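Local coordinates for core protein VP7 (Bluetongue virus, PDB 1BVP) that forms homotrimeric capsomers, 260 of which assemble on an inner scaffold of VP3 as part of the viral core, at residues T53-R58 / R324-I329; R46-R51 / N59-M64; F273-W278 / D318-L323. One frame throughout, in Å; residues are numbered along the deposited sequence.

The three contacts lie in the helical part of VP7, apart from the β-strands of residues 122-252. Interactions 1 and 2 share helix 55-73, their centres about 9 Å apart, with the centre of interaction 3 about 11 and 16 Å from theirs; segment 324-329 of interaction 1 follows directly on 318-323, the end of helix 304-323. Along the chain, interactions 1 and 2 alternate their segments, and interaction 3 follows interaction 2, nested inside the long loop closed by interaction 1. That loop includes the strand region, so residues early and late in the sequence build one helical unit. Interaction 3 also borders a second subunit of the trimer, tying internal packing to assembly.

Interaction 1 (T53-R58 / R324-I329); sequences TSLAQR and RPEFAI
Polar bonding is carried by Arg58, in the first turn of helix 55-73, whose side chain reaches the chain just after helix 304-323. It leaves beside the backbone N (chi1 -74°) and bends at chi3, bringing the guanidinium edge-on to the Arg324 carbonyl. The bond from Arg58 NH1 to Arg324 O, 2.9 Å long, is weak because its N-H points poorly at the oxygen (121°). The same nitrogen also donates to Leu323 O, so one NH1 holds two successive carbonyls at the helix end, where a positive charge would probably be favoured by the helix dipole. Arg324, with positive phi, is where the chain leaves helical geometry.

Apolar contact runs alongside: Leu55 CD1 lies 3.9 Å from Glu326 CB, the two side chains crossing at about a right angle. Within 53-58, Leu55 CA packs near the rim of one face of the Arg58 guanidinium.

Capping completes the local order: Ser54 is the N-cap residue of helix 55-73, its OG accepting from Gln57 N at 3.3 Å. Beyond the contact, Pro325 packs on Asn59 and Phe62 of that helix, while Phe327 rests on Thr277 of helix 276-286.

Interaction 2 (R46-R51 / N59-M64); sequences RGVTMR and NEMFFM
Val48, Arg46 and Glu60 form the close-packed part of this contact, where the connection after helix 27-44 folds back onto helix 55-73. The two methyls of Val48 divide the work. CG1, anti to the backbone N, comes within 4.0 Å of Met61 CA, and the two side chains cross at about a right angle, while CG2 lies against the CG of Glu60 and, at 4.2 Å, against Met64 CB.

Beside Val48, Glu60 starts anti to its backbone N (chi1 -166°) and bends at chi2, so that OE2 accepts from Gly47 N at 3.2 Å. The bond is almost straight, at 176°, and uses the anti lone pair of the oxygen. It joins helix 55-73 to the ten-residue loop that leads into it from helix 27-44, a helix-loop-helix connection. Met64 and Val48 both also touch Tyr40, which brings helix 27-44 into the same packing. Arg46 lays its CD 3.4 Å from Glu60 OE2, but its NE stays 4.4 Å from that oxygen, beyond a salt bridge. One guanidinium face is instead turned to Phe63 CB, and NH2 makes a hydrogen bond to Tyr40 OH and a salt bridge to Asp67.

The loose side is the 49-51 end. Thr49 and Met50 are barely covered by the helix, and the CB atoms of Met50 and Arg51 point away from it. Here the bend of Met61 at chi3 turns its terminal methyl toward the loop backbone, with CE 3.5 Å from Thr49 O, the last touch before the loop runs clear.

Interaction 3 (F273-W278 / D318-L323); sequences FRDHTW and DVYTVL
Asp318 opens the second segment at the subunit boundary: its OD2 forms a salt bridge with Arg111 of the second subunit, whereas its OD1 stays 4.0 Å from Arg274 NH2, beyond a salt bridge, though the opposite charges probably attract.

With Tyr320 CG anti to the backbone N (chi1 -176°), the ring projects across to meet Asp275 tip to tip. Its OH donates to the syn lone pair of Asp275 OD2 at 2.9 Å, and Asp275 OD1 lies 2.8 Å from Tyr320 OH, so the hydroxyl faces both oxygens. Asp275 is also the N-cap residue of helix 276-286, its OD1 accepting from Trp278 N at 2.9 Å. It thus caps that helix and accepts from a tyrosine in the last turns of helix 304-323. Over one face of the Tyr320 ring sits Trp278 CB, in a CH-pi contact 4.2 Å from the ring centroid, while the six-membered ring of Trp278 and the Tyr320 ring meet obliquely at 51°.

Thr321 receives Arg274, whose side chain is extended from CG to NE. The bond from Arg274 NE to Thr321 OG1 is 3.1 Å long and lies in the guanidinium plane; NH2 adds a weak second bond to the same oxygen. Thr321 also packs on Ala110 of the second subunit.

Interaction 1 (T53-R58 / R324-I329)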
loop_
_atom_site.group_PDB
_atom_site.type_symbol
_atom_site.label_atom_id
_atom_site.label_comp_id
_atom_site.label_asym_id
_atom_site.label_seq_id
_atom_site.Cartn_x
_atom_site.Cartn_y
_atom_site.Cartn_z
ATOM N N THR A 53 4.254 -18.753 -33.578
ATOM C CA THR A 53 5.512 -18.182 -34.069
ATOM C C THR A 53 5.215 -16.921 -34.900
ATOM O O THR A 53 5.679 -15.820 -34.570
ATOM C CB THR A 53 6.367 -19.229 -34.857
ATOM O OG1 THR A 53 5.562 -19.911 -35.834
ATOM C CG2 THR A 53 6.894 -20.272 -33.895
ATOM N N SER A 54 4.374 -17.056 -35.917
ATOM C CA SER A 54 4.016 -15.916 -36.738
ATOM C C SER A 54 3.083 -14.948 -36.012
ATOM O O SER A 54 2.401 -15.317 -35.068
ATOM C CB SER A 54 3.316 -16.389 -38.015
ATOM O OG SER A 54 2.052 -16.970 -37.743
ATOM N N LEU A 55 2.993 -13.732 -36.536
ATOM C CA LEU A 55 2.113 -12.718 -35.995
ATOM C C LEU A 55 0.675 -13.207 -36.063
ATOM O O LEU A 55 -0.121 -13.001 -35.142
ATOM C CB LEU A 55 2.241 -11.441 -36.817
ATOM C CG LEU A 55 1.200 -10.345 -36.583
ATOM C CD1 LEU A 55 1.392 -9.765 -35.181
ATOM C CD2 LEU A 55 1.351 -9.273 -37.646
ATOM N N ALA A 56 0.326 -13.867 -37.154
ATOM C CA ALA A 56 -1.042 -14.345 -37.281
ATOM C C ALA A 56 -1.411 -15.336 -36.183
ATOM O O ALA A 56 -2.553 -15.338 -35.690
ATOM C CB ALA A 56 -1.261 -14.939 -38.640
ATOM N N GLN A 57 -0.434 -16.139 -35.761
ATOM C CA GLN A 57 -0.682 -17.123 -34.710
ATOM C C GLN A 57 -0.785 -16.489 -33.337
ATOM O O GLN A 57 -1.544 -16.948 -32.477
ATOM C CB GLN A 57 0.393 -18.188 -34.720
ATOM C CG GLN A 57 0.308 -19.056 -35.931
ATOM C CD GLN A 57 1.485 -19.998 -36.070
ATOM O OE1 GLN A 57 1.314 -21.141 -36.470
ATOM N NE2 GLN A 57 2.691 -19.513 -35.782
ATOM N N ARG A 58 0.005 -15.445 -33.133
ATOM C CA ARG A 58 -0.001 -14.700 -31.890
ATOM C C ARG A 58 -1.333 -13.963 -31.733
ATOM O O ARG A 58 -1.980 -14.067 -30.693
ATOM C CB ARG A 58 1.192 -13.756 -31.846
ATOM C CG ARG A 58 2.481 -14.499 -31.587
ATOM C CD ARG A 58 3.644 -13.587 -31.336
ATOM N NE ARG A 58 4.199 -13.010 -32.560
ATOM C CZ ARG A 58 4.151 -11.719 -32.877
ATOM N NH1 ARG A 58 3.562 -10.848 -32.084
ATOM N NH2 ARG A 58 4.740 -11.290 -33.967
ATOM N N ARG A 324 2.421 -9.658 -27.949
ATOM C CA ARG A 324 2.617 -8.519 -28.853
ATOM C C ARG A 324 1.730 -8.580 -30.096
ATOM O O ARG A 324 2.219 -8.398 -31.215
ATOM C CB ARG A 324 4.068 -8.371 -29.317
ATOM C CG ARG A 324 5.186 -9.012 -28.503
ATOM C CD ARG A 324 6.332 -8.033 -28.253
ATOM N NE ARG A 324 5.993 -7.146 -27.121
ATOM C CZ ARG A 324 5.546 -5.883 -27.215
ATOM N NH1 ARG A 324 5.379 -5.299 -28.407
ATOM N NH2 ARG A 324 5.201 -5.214 -26.109
ATOM N N PRO A 325 0.405 -8.735 -29.919
ATOM C CA PRO A 325 -0.460 -8.803 -31.101
ATOM C C PRO A 325 -0.577 -7.470 -31.832
ATOM O O PRO A 325 -0.193 -6.430 -31.297
ATOM C CB PRO A 325 -1.790 -9.261 -30.517
ATOM C CG PRO A 325 -1.809 -8.643 -29.195
ATOM C CD PRO A 325 -0.390 -8.788 -28.678
ATOM N N GLU A 326 -1.032 -7.524 -33.085
ATOM C CA GLU A 326 -1.213 -6.344 -33.926
ATOM C C GLU A 326 -2.491 -6.490 -34.692
ATOM O O GLU A 326 -2.625 -7.346 -35.551
ATOM C CB GLU A 326 -0.095 -6.175 -34.939
ATOM C CG GLU A 326 1.246 -5.808 -34.347
ATOM C CD GLU A 326 2.320 -5.655 -35.415
ATOM O OE1 GLU A 326 1.992 -5.163 -36.532
ATOM O OE2 GLU A 326 3.483 -6.047 -35.147
ATOM N N PHE A 327 -3.450 -5.653 -34.370
ATOM C CA PHE A 327 -4.712 -5.693 -35.058
ATOM C C PHE A 327 -5.321 -4.308 -34.996
ATOM O O PHE A 327 -4.818 -3.438 -34.285
ATOM C CB PHE A 327 -5.622 -6.755 -34.466
ATOM C CG PHE A 327 -5.868 -6.591 -33.012
ATOM C CD1 PHE A 327 -4.896 -6.959 -32.083
ATOM C CD2 PHE A 327 -7.078 -6.091 -32.553
ATOM C CE1 PHE A 327 -5.127 -6.832 -30.716
ATOM C CE2 PHE A 327 -7.323 -5.960 -31.186
ATOM C CZ PHE A 327 -6.348 -6.331 -30.272
ATOM N N ALA A 328 -6.408 -4.119 -35.731
ATOM C CA ALA A 328 -7.080 -2.831 -35.821
ATOM C C ALA A 328 -8.322 -2.673 -34.964
ATOM O O ALA A 328 -9.132 -3.596 -34.853
ATOM C CB ALA A 328 -7.436 -2.568 -37.254
ATOM N N ILE A 329 -8.489 -1.476 -34.405
ATOM C CA ILE A 329 -9.659 -1.141 -33.584
ATOM C C ILE A 329 -10.313 0.096 -34.215
ATOM O O ILE A 329 -9.619 1.027 -34.647
ATOM C CB ILE A 329 -9.244 -0.882 -32.126
ATOM C CG1 ILE A 329 -8.807 -2.203 -31.492
ATOM C CG2 ILE A 329 -10.394 -0.305 -31.349
ATOM C CD1 ILE A 329 -8.260 -2.076 -30.122
#

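Interaction 2 (R46-R51 / N59-M64)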
loop_
_atom_site.group_PDB
_atom_site.type_symbol
_atom_site.label_atom_id
_atom_site.label_comp_id
_atom_site.label_asym_id
_atom_site.label_seq_id
_atom_site.Cartn_x
_atom_site.Cartn_y
_atom_site.Cartn_z
ATOM N N ARG A 46 -11.785 -21.809 -34.515
ATOM C CA ARG A 46 -10.598 -21.017 -34.764
ATOM C C ARG A 46 -9.429 -22.014 -34.787
ATOM O O ARG A 46 -9.632 -23.222 -34.556
ATOM C CB ARG A 46 -10.464 -19.901 -33.745
ATOM C CG ARG A 46 -11.301 -18.717 -34.172
ATOM C CD ARG A 46 -10.492 -17.433 -34.112
ATOM N NE ARG A 46 -10.469 -16.877 -32.751
ATOM C CZ ARG A 46 -10.918 -15.658 -32.424
ATOM N NH1 ARG A 46 -11.407 -14.828 -33.349
ATOM N NH2 ARG A 46 -11.008 -15.304 -31.146
ATOM N N GLY A 47 -8.223 -21.571 -35.103
ATOM C CA GLY A 47 -7.148 -22.543 -35.161
ATOM C C GLY A 47 -5.958 -22.078 -34.376
ATOM O O GLY A 47 -4.875 -21.797 -34.922
ATOM N N VAL A 48 -6.154 -21.991 -33.075
ATOM C CA VAL A 48 -5.097 -21.537 -32.194
ATOM C C VAL A 48 -4.036 -22.660 -32.095
ATOM O O VAL A 48 -4.394 -23.818 -32.007
ATOM C CB VAL A 48 -5.721 -21.215 -30.812
ATOM C CG1 VAL A 48 -4.683 -20.746 -29.838
ATOM C CG2 VAL A 48 -6.798 -20.183 -30.975
ATOM N N THR A 49 -2.748 -22.320 -32.150
ATOM C CA THR A 49 -1.663 -23.301 -32.027
ATOM C C THR A 49 -1.183 -23.205 -30.586
ATOM O O THR A 49 -1.285 -22.144 -30.006
ATOM C CB THR A 49 -0.428 -22.862 -32.788
ATOM O OG1 THR A 49 -0.807 -22.499 -34.088
ATOM C CG2 THR A 49 0.594 -23.998 -32.893
ATOM N N MET A 50 -0.550 -24.255 -30.064
ATOM C CA MET A 50 -0.004 -24.209 -28.723
ATOM C C MET A 50 1.295 -23.442 -28.677
ATOM O O MET A 50 1.645 -22.925 -27.638
ATOM C CB MET A 50 0.246 -25.592 -28.161
ATOM C CG MET A 50 -1.004 -26.420 -27.979
ATOM S SD MET A 50 -0.702 -27.732 -26.823
ATOM C CE MET A 50 0.880 -27.116 -25.884
ATOM N N ARG A 51 2.047 -23.399 -29.769
ATOM C CA ARG A 51 3.293 -22.647 -29.751
ATOM C C ARG A 51 3.305 -21.727 -30.965
ATOM O O ARG A 51 3.763 -22.102 -32.046
ATOM C CB ARG A 51 4.513 -23.572 -29.757
ATOM C CG ARG A 51 5.841 -22.831 -29.482
ATOM C CD ARG A 51 6.162 -22.810 -27.992
ATOM N NE ARG A 51 6.016 -24.159 -27.413
ATOM C CZ ARG A 51 6.995 -25.064 -27.290
ATOM N NH1 ARG A 51 8.227 -24.779 -27.700
ATOM N NH2 ARG A 51 6.740 -26.269 -26.767
ATOM N N ASN A 59 -1.801 -13.331 -32.804
ATOM C CA ASN A 59 -3.077 -12.638 -32.758
ATOM C C ASN A 59 -4.183 -13.609 -32.397
ATOM O O ASN A 59 -5.020 -13.365 -31.514
ATOM C CB ASN A 59 -3.396 -12.031 -34.106
ATOM C CG ASN A 59 -2.619 -10.776 -34.381
ATOM O OD1 ASN A 59 -1.977 -10.202 -33.502
ATOM N ND2 ASN A 59 -2.676 -10.332 -35.610
ATOM N N GLU A 60 -4.153 -14.752 -33.056
ATOM C CA GLU A 60 -5.167 -15.774 -32.843
ATOM C C GLU A 60 -5.194 -16.253 -31.378
ATOM O O GLU A 60 -6.268 -16.432 -30.795
ATOM C CB GLU A 60 -4.902 -16.911 -33.827
ATOM C CG GLU A 60 -6.021 -17.885 -33.976
ATOM C CD GLU A 60 -6.939 -17.544 -35.112
ATOM O OE1 GLU A 60 -7.007 -16.325 -35.481
ATOM O OE2 GLU A 60 -7.590 -18.518 -35.610
ATOM N N MET A 61 -4.020 -16.434 -30.772
ATOM C CA MET A 61 -3.972 -16.870 -29.376
ATOM C C MET A 61 -4.461 -15.748 -28.471
ATOM O O MET A 61 -5.201 -15.991 -27.506
ATOM C CB MET A 61 -2.568 -17.271 -28.952
ATOM C CG MET A 61 -2.554 -17.777 -27.520
ATOM S SD MET A 61 -0.962 -18.398 -26.989
ATOM C CE MET A 61 -1.322 -20.101 -27.204
ATOM N N PHE A 62 -4.041 -14.519 -28.788
ATOM C CA PHE A 62 -4.470 -13.366 -28.026
ATOM C C PHE A 62 -5.994 -13.236 -28.097
ATOM O O PHE A 62 -6.647 -12.955 -27.080
ATOM C CB PHE A 62 -3.828 -12.079 -28.515
ATOM C CG PHE A 62 -4.273 -10.889 -27.726
ATOM C CD1 PHE A 62 -3.814 -10.702 -26.422
ATOM C CD2 PHE A 62 -5.247 -10.030 -28.226
ATOM C CE1 PHE A 62 -4.327 -9.685 -25.621
ATOM C CE2 PHE A 62 -5.773 -9.008 -27.437
ATOM C CZ PHE A 62 -5.317 -8.834 -26.132
ATOM N N PHE A 63 -6.571 -13.455 -29.280
ATOM C CA PHE A 63 -8.016 -13.368 -29.407
ATOM C C PHE A 63 -8.703 -14.409 -28.563
ATOM O O PHE A 63 -9.794 -14.169 -28.056
ATOM C CB PHE A 63 -8.448 -13.499 -30.839
ATOM C CG PHE A 63 -8.000 -12.367 -31.708
ATOM C CD1 PHE A 63 -7.748 -11.105 -31.168
ATOM C CD2 PHE A 63 -7.830 -12.556 -33.080
ATOM C CE1 PHE A 63 -7.336 -10.052 -31.985
ATOM C CE2 PHE A 63 -7.417 -11.507 -33.897
ATOM C CZ PHE A 63 -7.168 -10.256 -33.358
ATOM N N MET A 64 -8.037 -15.545 -28.347
ATOM C CA MET A 64 -8.620 -16.609 -27.533
ATOM C C MET A 64 -8.671 -16.116 -26.092
ATOM O O MET A 64 -9.635 -16.340 -25.377
ATOM C CB MET A 64 -7.777 -17.884 -27.620
ATOM C CG MET A 64 -8.302 -18.964 -26.712
ATOM S SD MET A 64 -7.252 -20.372 -26.551
ATOM C CE MET A 64 -5.766 -19.719 -25.705
#

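Interaction 3 (F273-W278 / D318-L323)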
loop_
_atom_site.group_PDB
_atom_site.type_symbol
_atom_site.label_atom_id
_atom_site.label_comp_id
_atom_site.label_asym_id
_atom_site.label_seq_id
_atom_site.Cartn_x
_atom_site.Cartn_y
_atom_site.Cartn_z
ATOM N N PHE A 273 -0.829 2.888 -20.550
ATOM C CA PHE A 273 -1.016 3.123 -21.958
ATOM C C PHE A 273 -0.655 1.952 -22.863
ATOM O O PHE A 273 -1.515 1.483 -23.623
ATOM C CB PHE A 273 -0.219 4.377 -22.334
ATOM C CG PHE A 273 -0.312 4.743 -23.785
ATOM C CD1 PHE A 273 -1.560 5.044 -24.368
ATOM C CD2 PHE A 273 0.843 4.788 -24.575
ATOM C CE1 PHE A 273 -1.663 5.389 -25.727
ATOM C CE2 PHE A 273 0.764 5.128 -25.940
ATOM C CZ PHE A 273 -0.505 5.433 -26.512
ATOM N N ARG A 274 0.617 1.517 -22.775
ATOM C CA ARG A 274 1.204 0.434 -23.597
ATOM C C ARG A 274 1.371 0.950 -25.038
ATOM O O ARG A 274 2.486 1.277 -25.477
ATOM C CB ARG A 274 0.354 -0.848 -23.516
ATOM C CG ARG A 274 0.748 -1.632 -22.297
ATOM C CD ARG A 274 -0.178 -2.747 -21.979
ATOM N NE ARG A 274 0.493 -3.715 -21.116
ATOM C CZ ARG A 274 0.404 -3.725 -19.796
ATOM N NH1 ARG A 274 -0.356 -2.816 -19.197
ATOM N NH2 ARG A 274 1.147 -4.582 -19.087
ATOM N N ASP A 275 0.251 1.095 -25.736
ATOM C CA ASP A 275 0.254 1.640 -27.079
ATOM C C ASP A 275 -1.196 1.961 -27.404
ATOM O O ASP A 275 -2.124 1.647 -26.608
ATOM C CB ASP A 275 0.866 0.674 -28.111
ATOM C CG ASP A 275 0.147 -0.693 -28.184
ATOM O OD1 ASP A 275 -1.106 -0.790 -28.151
ATOM O OD2 ASP A 275 0.864 -1.697 -28.297
ATOM N N HIS A 276 -1.411 2.482 -28.603
ATOM C CA HIS A 276 -2.758 2.864 -28.997
ATOM C C HIS A 276 -3.778 1.779 -29.067
ATOM O O HIS A 276 -4.955 2.024 -28.806
ATOM C CB HIS A 276 -2.743 3.627 -30.308
ATOM C CG HIS A 276 -2.012 4.928 -30.222
ATOM N ND1 HIS A 276 -0.666 5.045 -30.513
ATOM C CD2 HIS A 276 -2.418 6.153 -29.802
ATOM C CE1 HIS A 276 -0.275 6.286 -30.270
ATOM N NE2 HIS A 276 -1.317 6.976 -29.838
ATOM N N THR A 277 -3.338 0.577 -29.409
ATOM C CA THR A 277 -4.259 -0.542 -29.510
ATOM C C THR A 277 -4.726 -0.974 -28.118
ATOM O O THR A 277 -5.937 -1.103 -27.857
ATOM C CB THR A 277 -3.602 -1.685 -30.308
ATOM O OG1 THR A 277 -3.277 -1.200 -31.622
ATOM C CG2 THR A 277 -4.544 -2.874 -30.431
ATOM N N TRP A 278 -3.787 -1.114 -27.190
ATOM C CA TRP A 278 -4.174 -1.520 -25.861
ATOM C C TRP A 278 -5.070 -0.445 -25.251
ATOM O O TRP A 278 -6.098 -0.719 -24.609
ATOM C CB TRP A 278 -2.949 -1.707 -25.003
ATOM C CG TRP A 278 -3.337 -1.897 -23.594
ATOM C CD1 TRP A 278 -3.206 -1.001 -22.568
ATOM C CD2 TRP A 278 -4.045 -3.007 -23.072
ATOM N NE1 TRP A 278 -3.815 -1.483 -21.442
ATOM C CE2 TRP A 278 -4.342 -2.715 -21.722
ATOM C CE3 TRP A 278 -4.473 -4.225 -23.621
ATOM C CZ2 TRP A 278 -5.049 -3.597 -20.904
ATOM C CZ3 TRP A 278 -5.178 -5.108 -22.815
ATOM C CH2 TRP A 278 -5.460 -4.787 -21.463
ATOM N N ASP A 318 -0.982 -8.359 -19.327
ATOM C CA ASP A 318 0.290 -9.078 -19.310
ATOM C C ASP A 318 0.401 -9.984 -20.533
ATOM O O ASP A 318 1.460 -10.054 -21.155
ATOM C CB ASP A 318 0.423 -9.916 -18.067
ATOM C CG ASP A 318 0.579 -9.089 -16.823
ATOM O OD1 ASP A 318 1.131 -7.963 -16.888
ATOM O OD2 ASP A 318 0.193 -9.618 -15.769
ATOM N N VAL A 319 -0.692 -10.666 -20.883
ATOM C CA VAL A 319 -0.693 -11.523 -22.064
ATOM C C VAL A 319 -0.387 -10.663 -23.287
ATOM O O VAL A 319 0.453 -11.027 -24.108
ATOM C CB VAL A 319 -2.048 -12.234 -22.275
ATOM C CG1 VAL A 319 -2.068 -12.915 -23.644
ATOM C CG2 VAL A 319 -2.265 -13.265 -21.184
ATOM N N TYR A 320 -1.024 -9.494 -23.368
ATOM C CA TYR A 320 -0.815 -8.578 -24.483
ATOM C C TYR A 320 0.657 -8.263 -24.595
ATOM O O TYR A 320 1.252 -8.219 -25.687
ATOM C CB TYR A 320 -1.562 -7.274 -24.236
ATOM C CG TYR A 320 -1.481 -6.290 -25.390
ATOM C CD1 TYR A 320 -2.427 -6.321 -26.430
ATOM C CD2 TYR A 320 -0.463 -5.320 -25.451
ATOM C CE1 TYR A 320 -2.369 -5.400 -27.514
ATOM C CE2 TYR A 320 -0.391 -4.403 -26.531
ATOM C CZ TYR A 320 -1.348 -4.454 -27.550
ATOM O OH TYR A 320 -1.296 -3.561 -28.602
ATOM N N THR A 321 1.238 -7.976 -23.451
ATOM C CA THR A 321 2.642 -7.652 -23.412
ATOM C C THR A 321 3.543 -8.774 -23.931
ATOM O O THR A 321 4.505 -8.474 -24.632
ATOM C CB THR A 321 3.024 -7.136 -21.995
ATOM O OG1 THR A 321 2.730 -5.738 -21.941
ATOM C CG2 THR A 321 4.484 -7.345 -21.662
ATOM N N VAL A 322 3.274 -10.043 -23.583
ATOM C CA VAL A 322 4.122 -11.120 -24.093
ATOM C C VAL A 322 3.796 -11.551 -25.531
ATOM O O VAL A 322 4.716 -11.717 -26.311
ATOM C CB VAL A 322 4.309 -12.311 -23.114
ATOM C CG1 VAL A 322 3.951 -11.899 -21.709
ATOM C CG2 VAL A 322 3.579 -13.496 -23.538
ATOM N N LEU A 323 2.518 -11.638 -25.911
ATOM C CA LEU A 323 2.146 -12.008 -27.281
ATOM C C LEU A 323 2.374 -10.933 -28.347
ATOM O O LEU A 323 2.498 -11.258 -29.517
ATOM C CB LEU A 323 0.694 -12.490 -27.353
ATOM C CG LEU A 323 0.463 -13.812 -26.591
ATOM C CD1 LEU A 323 -0.956 -14.335 -26.730
ATOM C CD2 LEU A 323 1.434 -14.842 -27.119
#